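Side-chain contact in sortase family protein (Clostridium perfringens, PDB 6IXZ), which probably acts as a class C sortase, a cysteine transpeptidase of the kind that joins pilin subunits on the bacterial surface: residues Y38-G43 and L158-D163. Sequence-based numbering, arbitrary orientation.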
ATOM      1  N   TYR A  38     -11.184   4.708  10.217  1.00 28.16           N
ATOM      2  CA  TYR A  38     -12.233   4.336  11.177  1.00 30.68           C
ATOM      3  C   TYR A  38     -13.592   4.540  10.529  1.00 29.11           C
ATOM      4  O   TYR A  38     -14.449   3.653  10.547  1.00 27.62           O
ATOM      5  CB  TYR A  38     -12.105   5.189  12.450  1.00 31.82           C
ATOM      6  CG  TYR A  38     -13.283   5.106  13.419  1.00 37.22           C
ATOM      7  CD1 TYR A  38     -14.399   5.916  13.255  1.00 34.22           C
ATOM      8  CD2 TYR A  38     -13.237   4.273  14.540  1.00 41.00           C
ATOM      9  CE1 TYR A  38     -15.466   5.860  14.143  1.00 38.96           C
ATOM     10  CE2 TYR A  38     -14.310   4.202  15.424  1.00 37.62           C
ATOM     11  CZ  TYR A  38     -15.415   5.000  15.220  1.00 35.47           C
ATOM     12  OH  TYR A  38     -16.466   4.960  16.103  1.00 45.76           O
ATOM     13  N   ASP A  39     -13.774   5.702   9.912  1.00 33.49           N
ATOM     14  CA  ASP A  39     -14.997   5.973   9.173  1.00 32.76           C
ATOM     15  C   ASP A  39     -15.195   4.954   8.089  1.00 29.80           C
ATOM     16  O   ASP A  39     -16.333   4.655   7.737  1.00 30.88           O
ATOM     17  CB  ASP A  39     -14.975   7.357   8.531  1.00 33.13           C
ATOM     18  CG  ASP A  39     -15.277   8.464   9.515  1.00 35.65           C
ATOM     19  OD1 ASP A  39     -15.671   8.162  10.656  1.00 31.31           O
ATOM     20  OD2 ASP A  39     -15.070   9.642   9.150  1.00 42.02           O
ATOM     21  N   LEU A  40     -14.101   4.531   7.452  1.00 28.22           N
ATOM     22  CA  LEU A  40     -14.209   3.594   6.335  1.00 29.14           C
ATOM     23  C   LEU A  40     -14.600   2.199   6.837  1.00 29.17           C
ATOM     24  O   LEU A  40     -15.451   1.542   6.264  1.00 24.52           O
ATOM     25  CB  LEU A  40     -12.908   3.562   5.509  1.00 34.28           C
ATOM     26  CG  LEU A  40     -12.792   2.475   4.423  1.00 29.34           C
ATOM     27  CD1 LEU A  40     -13.647   2.784   3.190  1.00 33.04           C
ATOM     28  CD2 LEU A  40     -11.336   2.264   4.021  1.00 29.75           C
ATOM     29  N   PHE A  41     -14.013   1.768   7.948  1.00 28.47           N
ATOM     30  CA  PHE A  41     -14.417   0.529   8.604  1.00 26.69           C
ATOM     31  C   PHE A  41     -15.893   0.563   9.047  1.00 31.54           C
ATOM     32  O   PHE A  41     -16.530  -0.484   9.187  1.00 26.70           O
ATOM     33  CB  PHE A  41     -13.496   0.291   9.806  1.00 26.22           C
ATOM     34  CG  PHE A  41     -13.881  -0.880  10.656  1.00 28.90           C
ATOM     35  CD1 PHE A  41     -14.221  -0.700  11.986  1.00 34.58           C
ATOM     36  CD2 PHE A  41     -13.790  -2.172  10.158  1.00 30.33           C
ATOM     37  CE1 PHE A  41     -14.557  -1.787  12.783  1.00 33.57           C
ATOM     38  CE2 PHE A  41     -14.136  -3.257  10.933  1.00 30.34           C
ATOM     39  CZ  PHE A  41     -14.518  -3.068  12.254  1.00 32.16           C
ATOM     40  N   ASN A  42     -16.423   1.762   9.263  1.00 33.49           N
ATOM     41  CA  ASN A  42     -17.793   1.956   9.748  1.00 38.13           C
ATOM     42  C   ASN A  42     -18.779   2.403   8.682  1.00 43.23           C
ATOM     43  O   ASN A  42     -19.862   2.866   9.004  1.00 49.49           O
ATOM     44  CB  ASN A  42     -17.796   2.989  10.879  1.00 36.73           C
ATOM     45  CG  ASN A  42     -16.996   2.527  12.071  1.00 35.49           C
ATOM     46  OD1 ASN A  42     -16.229   3.287  12.657  1.00 40.24           O
ATOM     47  ND2 ASN A  42     -17.094   1.245  12.375  1.00 32.69           N
ATOM     48  N   GLY A  43     -18.402   2.286   7.415  1.00 46.93           N
ATOM     49  CA  GLY A  43     -19.353   2.455   6.318  1.00 45.16           C
ATOM     50  C   GLY A  43     -19.858   3.875   6.144  1.00 44.30           C
ATOM     51  O   GLY A  43     -20.864   4.096   5.479  1.00 43.56           O
ATOM     52  N   LEU A 158      -9.919  -8.953   0.380  1.00 22.91           N
ATOM     53  CA  LEU A 158      -9.462  -7.576   0.474  1.00 28.81           C
ATOM     54  C   LEU A 158     -10.222  -6.752   1.515  1.00 30.02           C
ATOM     55  O   LEU A 158      -9.879  -5.587   1.761  1.00 29.39           O
ATOM     56  CB  LEU A 158      -9.598  -6.895  -0.884  1.00 26.48           C
ATOM     57  CG  LEU A 158      -8.744  -7.464  -2.014  1.00 27.52           C
ATOM     58  CD1 LEU A 158      -8.900  -6.557  -3.227  1.00 26.24           C
ATOM     59  CD2 LEU A 158      -7.278  -7.584  -1.610  1.00 24.54           C
ATOM     60  N   LYS A 159     -11.277  -7.334   2.077  1.00 29.56           N
ATOM     61  CA  LYS A 159     -12.112  -6.655   3.080  1.00 30.80           C
ATOM     62  C   LYS A 159     -11.361  -6.427   4.395  1.00 29.18           C
ATOM     63  O   LYS A 159     -10.447  -7.159   4.728  1.00 25.91           O
ATOM     64  CB  LYS A 159     -13.358  -7.484   3.386  1.00 29.47           C
ATOM     65  CG  LYS A 159     -14.332  -7.570   2.212  1.00 34.74           C
ATOM     66  CD  LYS A 159     -15.457  -8.553   2.499  1.00 37.67           C
ATOM     67  CE  LYS A 159     -16.396  -8.697   1.305  1.00 43.37           C
ATOM     68  NZ  LYS A 159     -17.024  -7.402   0.934  1.00 42.19           N
ATOM     69  N   ILE A 160     -11.818  -5.454   5.174  1.00 27.26           N
ATOM     70  CA  ILE A 160     -11.253  -5.243   6.498  1.00 27.84           C
ATOM     71  C   ILE A 160     -11.712  -6.397   7.399  1.00 29.50           C
ATOM     72  O   ILE A 160     -12.800  -6.934   7.192  1.00 31.48           O
ATOM     73  CB  ILE A 160     -11.680  -3.880   7.037  1.00 26.06           C
ATOM     74  CG1 ILE A 160     -11.091  -2.793   6.147  1.00 23.51           C
ATOM     75  CG2 ILE A 160     -11.191  -3.668   8.475  1.00 26.08           C
ATOM     76  CD1 ILE A 160     -11.839  -1.489   6.209  1.00 26.66           C
ATOM     77  N   SER A 161     -10.808  -6.908   8.225  1.00 27.30           N
ATOM     78  CA  SER A 161     -11.173  -7.911   9.231  1.00 30.22           C
ATOM     79  C   SER A 161     -11.177  -7.253  10.605  1.00 26.61           C
ATOM     80  O   SER A 161     -10.211  -6.539  10.954  1.00 21.74           O
ATOM     81  CB  SER A 161     -10.183  -9.083   9.235  1.00 33.18           C
ATOM     82  OG  SER A 161     -10.251  -9.852   8.043  1.00 32.33           O
ATOM     83  N   ASP A 162     -12.243  -7.483  11.383  1.00 23.76           N
ATOM     84  CA  ASP A 162     -12.307  -6.957  12.769  1.00 25.35           C
ATOM     85  C   ASP A 162     -11.095  -7.407  13.583  1.00 24.57           C
ATOM     86  O   ASP A 162     -10.627  -8.532  13.447  1.00 24.00           O
ATOM     87  CB  ASP A 162     -13.576  -7.393  13.522  1.00 26.84           C
ATOM     88  CG  ASP A 162     -14.868  -7.015  12.816  1.00 32.01           C
ATOM     89  OD1 ASP A 162     -15.938  -7.301  13.397  1.00 37.49           O
ATOM     90  OD2 ASP A 162     -14.842  -6.475  11.691  1.00 32.77           O
ATOM     91  N   ASP A 163     -10.557  -6.489  14.385  1.00 26.31           N
ATOM     92  CA  ASP A 163      -9.455  -6.779  15.292  1.00 26.54           C
ATOM     93  C   ASP A 163      -8.124  -7.098  14.595  1.00 32.38           C
ATOM     94  O   ASP A 163      -7.167  -7.543  15.262  1.00 33.48           O
ATOM     95  CB  ASP A 163      -9.817  -7.916  16.257  1.00 28.55           C
ATOM     96  CG  ASP A 163     -11.109  -7.661  16.990  1.00 30.50           C
ATOM     97  OD1 ASP A 163     -11.372  -6.492  17.370  1.00 35.07           O
ATOM     98  OD2 ASP A 163     -11.906  -8.608  17.091  1.00 34.39           O
TER
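Phe41, in the last helical turn of helix 23-41, faces Ile160 in the irregular segment 158-163, their CA atoms 6.9 Å apart. The helix ends in a Schellman motif with Gly43, at positive phi, as its C-prime residue: Gly43 N bonds to Leu40 O and Thr44 N to Asp39 O. Segment 158-163 belongs to the loop between strands 138-150 and 165-173, so the contact sets the C-terminal end of helix 23-41 against a surface loop of the sortase beta fold, away from the predicted active-site His110 and Cys172. The Phe41 ring reaches along the loop and meets two of its side chains, because a chi1 of 174° sets CG trans to the main-chain nitrogen. Ile160 points its CB at the helix and splits its branches: CG2 comes obliquely to the ring, 3.4 Å from Phe41 CD2, while CD1 runs to the backbone side, 4.1 Å from Phe41 CA. The same CD1 lies 4.4 Å from Leu40 CD2, a looser apolar touch that widens the patch to a second helix residue. Ile160 also rests on His104 of strand 103-109 and on Ser95, linking the helix end to the sheet; Phe41 additionally touches Asn102, whose OD1 accepts a hydrogen bond from Asp163 N. At the far end of the ring the partner is polar. Asp162 presents its carboxylate to the ring edge, the two planes turned 86° apart, an approach that may be favoured by the slightly positive ring hydrogens. Its OD2 sits close to the ring plane, 3.4 Å from Phe41 CE2 and 3.5 Å from Phe41 CZ.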